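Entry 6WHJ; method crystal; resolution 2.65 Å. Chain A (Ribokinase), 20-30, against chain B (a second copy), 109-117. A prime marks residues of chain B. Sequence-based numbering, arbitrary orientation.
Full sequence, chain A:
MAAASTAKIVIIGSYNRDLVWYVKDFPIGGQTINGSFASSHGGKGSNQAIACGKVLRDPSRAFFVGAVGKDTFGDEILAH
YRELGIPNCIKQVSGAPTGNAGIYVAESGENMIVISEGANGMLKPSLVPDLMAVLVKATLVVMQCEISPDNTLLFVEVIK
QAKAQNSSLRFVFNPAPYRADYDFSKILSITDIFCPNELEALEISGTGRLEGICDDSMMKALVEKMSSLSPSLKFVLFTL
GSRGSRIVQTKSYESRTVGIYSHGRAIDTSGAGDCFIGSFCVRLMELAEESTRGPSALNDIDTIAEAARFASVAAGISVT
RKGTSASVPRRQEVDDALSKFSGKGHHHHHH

Chain A, residues 20-30: VWYVKDFPIGG
Chain B 109-117: GENMIVISE

Two strands that cross at right angles cannot share a ladder of backbone hydrogen bonds, and must instead pack through side chains; the ribokinase dimer is a compact example. In chain A a strand already under way runs through Val20, Trp21 and Tyr22, with phi/psi from -124/131 to -102/119; Val23 follows at -126/161, Lys24 turns to -67/-52, and Asp25 returns to -136/153. In chain B, Asn111′ to Ser116′ form a strand with phi between -129 and -99°. The N-to-C directions differ by 91° and the axes approach to 8.0 Å, with Trp21 CA 7.0 Å from Val114′ CA. The loop comes closer: Gly29 CA lies 5.6 Å from Met112′ CA, and Gly30 CA 4.9 Å from Asn111′ CA.

Strand alternation decides which side chains meet. Trp21 and Val23 point toward chain B, whereas Tyr22 (chi1 -65°, m) points away. On the partner, Val114′ and Ser116′ point toward chain A and Ile115′ (m, t) points away. Val114′ adopts t: its CG1 sits 3.7 Å from Trp21 CB and 3.5 Å from Val23 CG1 (Val23 chi1 m), and its CG2 lies 4.0 Å from Pro27 CG and also 4.0 Å from Val23 CG1. Trp21, with chi1 -72° (m) and chi2 -95°, lays one ring face beneath Val114′ O; Ser116′ (t) meets the ring edge, its CB 4.0 Å from Trp21 NE1. That indole nitrogen is hydrogen-bonded elsewhere in the structure, so its burial here carries no unpaired donor.

Pro27 (-67/151, C-gamma endo) points toward chain B and continues the apolar patch, its CG 4.0 Å from Met112′ CB. The CA-to-CB bond of Met112′ runs sideways, but an m, t, t conformation (-72°, 176°, 150°) brings the end of the chain nearer, placing CE just 3.0 Å from Pro27 O, a tight contact. Ile28 (-94/168; p, t) points away.

Beyond it, backbone contacts take over. Gly29 (-55/126) and Gly30 (88/-2) carry no side chains, and for each the geometry shows why that matters: a CB on Gly29 would stand 2.9 Å from Glu110′ CD, a clash, and one on Gly30 would jam against the preceding carbonyl oxygen. The turn delivers Gly30 N to Asn111′ O, forming the sole hydrogen bond between the stretches, 2.6 Å long with an N-H...O angle of 157°. Glu110′, extended through t, t with chi3 23°, points toward the glycines and packs its CG 3.6 Å from Gly30 N. Its OE2 lies 3.4 Å from Gly29 O, but two acceptors make no bond.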

# COMPACT_ATOMS: atom_id res chain seq x y z
N VAL A 20 2.25 1.25 -5.57
CA VAL A 20 2.05 -0.12 -6.04
C VAL A 20 3.17 -1.01 -5.52
O VAL A 20 4.36 -0.70 -5.69
CB VAL A 20 1.99 -0.18 -7.58
CG1 VAL A 20 1.76 -1.60 -8.06
CG2 VAL A 20 0.90 0.74 -8.10
N TRP A 21 2.80 -2.15 -4.93
CA TRP A 21 3.75 -3.17 -4.50
C TRP A 21 3.54 -4.40 -5.36
O TRP A 21 2.41 -4.89 -5.50
CB TRP A 21 3.56 -3.51 -3.02
CG TRP A 21 4.02 -2.43 -2.10
CD1 TRP A 21 5.24 -2.35 -1.50
CD2 TRP A 21 3.29 -1.26 -1.70
NE1 TRP A 21 5.31 -1.21 -0.74
CE2 TRP A 21 4.13 -0.52 -0.85
CE3 TRP A 21 2.01 -0.78 -1.97
CZ2 TRP A 21 3.74 0.68 -0.26
CZ3 TRP A 21 1.62 0.42 -1.39
CH2 TRP A 21 2.48 1.14 -0.55
N TYR A 22 4.63 -4.91 -5.94
CA TYR A 22 4.60 -6.07 -6.82
C TYR A 22 5.09 -7.29 -6.04
O TYR A 22 6.22 -7.30 -5.55
CB TYR A 22 5.45 -5.84 -8.06
CG TYR A 22 4.91 -4.74 -8.94
CD1 TYR A 22 5.22 -3.43 -8.69
CD2 TYR A 22 4.07 -5.02 -10.01
CE1 TYR A 22 4.73 -2.40 -9.48
CE2 TYR A 22 3.57 -4.01 -10.82
CZ TYR A 22 3.90 -2.70 -10.54
OH TYR A 22 3.42 -1.66 -11.32
N VAL A 23 4.22 -8.29 -5.92
CA VAL A 23 4.47 -9.45 -5.08
C VAL A 23 4.29 -10.71 -5.92
O VAL A 23 3.67 -10.70 -6.99
CB VAL A 23 3.51 -9.47 -3.87
CG1 VAL A 23 3.71 -8.22 -3.04
CG2 VAL A 23 2.07 -9.57 -4.34
N LYS A 24 4.86 -11.81 -5.42
CA LYS A 24 4.59 -13.11 -6.03
C LYS A 24 3.14 -13.51 -5.82
O LYS A 24 2.44 -13.87 -6.78
CB LYS A 24 5.52 -14.17 -5.45
CG LYS A 24 5.21 -15.57 -5.97
CD LYS A 24 6.38 -16.51 -5.78
CE LYS A 24 6.10 -17.85 -6.42
NZ LYS A 24 7.38 -18.48 -6.84
N ASP A 25 2.67 -13.48 -4.58
CA ASP A 25 1.28 -13.78 -4.30
C ASP A 25 0.74 -12.76 -3.31
O ASP A 25 1.49 -12.19 -2.52
CB ASP A 25 1.13 -15.19 -3.71
CG ASP A 25 1.43 -16.27 -4.73
OD1 ASP A 25 0.66 -16.41 -5.71
OD2 ASP A 25 2.44 -16.99 -4.53
N PHE A 26 -0.57 -12.55 -3.37
CA PHE A 26 -1.21 -11.67 -2.41
C PHE A 26 -0.90 -12.18 -1.01
O PHE A 26 -0.91 -13.40 -0.77
CB PHE A 26 -2.73 -11.65 -2.60
CG PHE A 26 -3.18 -11.08 -3.91
CD1 PHE A 26 -2.73 -9.84 -4.34
CD2 PHE A 26 -4.07 -11.77 -4.70
CE1 PHE A 26 -3.15 -9.31 -5.53
CE2 PHE A 26 -4.50 -11.25 -5.90
CZ PHE A 26 -4.05 -10.02 -6.31
N PRO A 27 -0.61 -11.30 -0.06
CA PRO A 27 -0.49 -11.75 1.33
C PRO A 27 -1.86 -12.20 1.80
O PRO A 27 -2.89 -11.75 1.30
CB PRO A 27 -0.02 -10.50 2.08
CG PRO A 27 -0.54 -9.36 1.24
CD PRO A 27 -0.45 -9.84 -0.18
N ILE A 28 -1.87 -13.15 2.73
CA ILE A 28 -3.13 -13.52 3.37
C ILE A 28 -3.26 -12.70 4.65
O ILE A 28 -2.30 -12.03 5.06
CB ILE A 28 -3.21 -15.03 3.64
CG1 ILE A 28 -2.21 -15.46 4.70
CG2 ILE A 28 -2.92 -15.80 2.35
CD1 ILE A 28 -2.23 -16.95 4.96
N GLY A 29 -4.44 -12.71 5.25
CA GLY A 29 -4.68 -11.95 6.46
C GLY A 29 -3.70 -12.26 7.58
O GLY A 29 -3.50 -13.42 7.94
N GLY A 30 -3.05 -11.23 8.11
CA GLY A 30 -2.09 -11.42 9.17
C GLY A 30 -0.68 -11.68 8.70
O GLY A 30 0.21 -11.82 9.55
N GLY B 109 -9.01 -5.58 12.81
CA GLY B 109 -7.69 -5.34 13.35
C GLY B 109 -6.61 -6.09 12.62
O GLY B 109 -5.42 -5.79 12.82
N GLU B 110 -6.99 -7.02 11.75
CA GLU B 110 -6.03 -7.82 11.01
C GLU B 110 -5.28 -6.94 10.00
O GLU B 110 -5.77 -5.90 9.56
CB GLU B 110 -6.76 -8.96 10.29
CG GLU B 110 -5.89 -10.18 10.05
CD GLU B 110 -6.67 -11.44 9.67
OE1 GLU B 110 -7.83 -11.34 9.18
OE2 GLU B 110 -6.11 -12.54 9.88
N ASN B 111 -4.07 -7.37 9.66
CA ASN B 111 -3.19 -6.64 8.77
C ASN B 111 -2.88 -7.45 7.52
O ASN B 111 -2.96 -8.68 7.51
CB ASN B 111 -1.84 -6.31 9.44
CG ASN B 111 -1.96 -5.25 10.52
OD1 ASN B 111 -3.01 -4.62 10.68
ND2 ASN B 111 -0.88 -5.05 11.27
N MET B 112 -2.52 -6.73 6.46
CA MET B 112 -1.77 -7.27 5.34
C MET B 112 -0.60 -6.32 5.17
O MET B 112 -0.81 -5.11 5.09
CB MET B 112 -2.59 -7.34 4.05
CG MET B 112 -3.66 -8.40 4.02
SD MET B 112 -4.63 -8.31 2.51
CE MET B 112 -5.12 -10.02 2.29
N ILE B 113 0.62 -6.85 5.17
CA ILE B 113 1.81 -6.02 5.08
C ILE B 113 2.67 -6.52 3.94
O ILE B 113 3.01 -7.70 3.88
CB ILE B 113 2.62 -6.03 6.40
CG1 ILE B 113 1.73 -5.61 7.56
CG2 ILE B 113 3.79 -5.08 6.29
CD1 ILE B 113 2.44 -5.57 8.88
N VAL B 114 3.03 -5.61 3.04
CA VAL B 114 4.01 -5.85 1.99
C VAL B 114 5.14 -4.85 2.19
O VAL B 114 4.91 -3.64 2.15
CB VAL B 114 3.42 -5.73 0.58
CG1 VAL B 114 4.51 -6.01 -0.44
CG2 VAL B 114 2.26 -6.66 0.39
N ILE B 115 6.35 -5.36 2.41
CA ILE B 115 7.52 -4.53 2.62
C ILE B 115 8.31 -4.43 1.32
O ILE B 115 8.59 -5.45 0.67
CB ILE B 115 8.40 -5.11 3.75
CG1 ILE B 115 7.58 -5.24 5.03
CG2 ILE B 115 9.62 -4.25 3.95
CD1 ILE B 115 8.36 -5.79 6.21
N SER B 116 8.69 -3.21 0.97
CA SER B 116 9.69 -2.96 -0.07
C SER B 116 10.92 -2.52 0.70
O SER B 116 11.00 -1.37 1.15
CB SER B 116 9.23 -1.89 -1.05
OG SER B 116 10.22 -1.64 -2.05
N GLU B 117 11.87 -3.44 0.87
CA GLU B 117 12.98 -3.21 1.78
C GLU B 117 13.78 -1.99 1.36
O GLU B 117 14.22 -1.21 2.22
CB GLU B 117 13.84 -4.46 1.90
CG GLU B 117 14.68 -4.78 0.72
CD GLU B 117 15.73 -5.83 1.02
OE1 GLU B 117 15.75 -6.34 2.17
OE2 GLU B 117 16.53 -6.14 0.11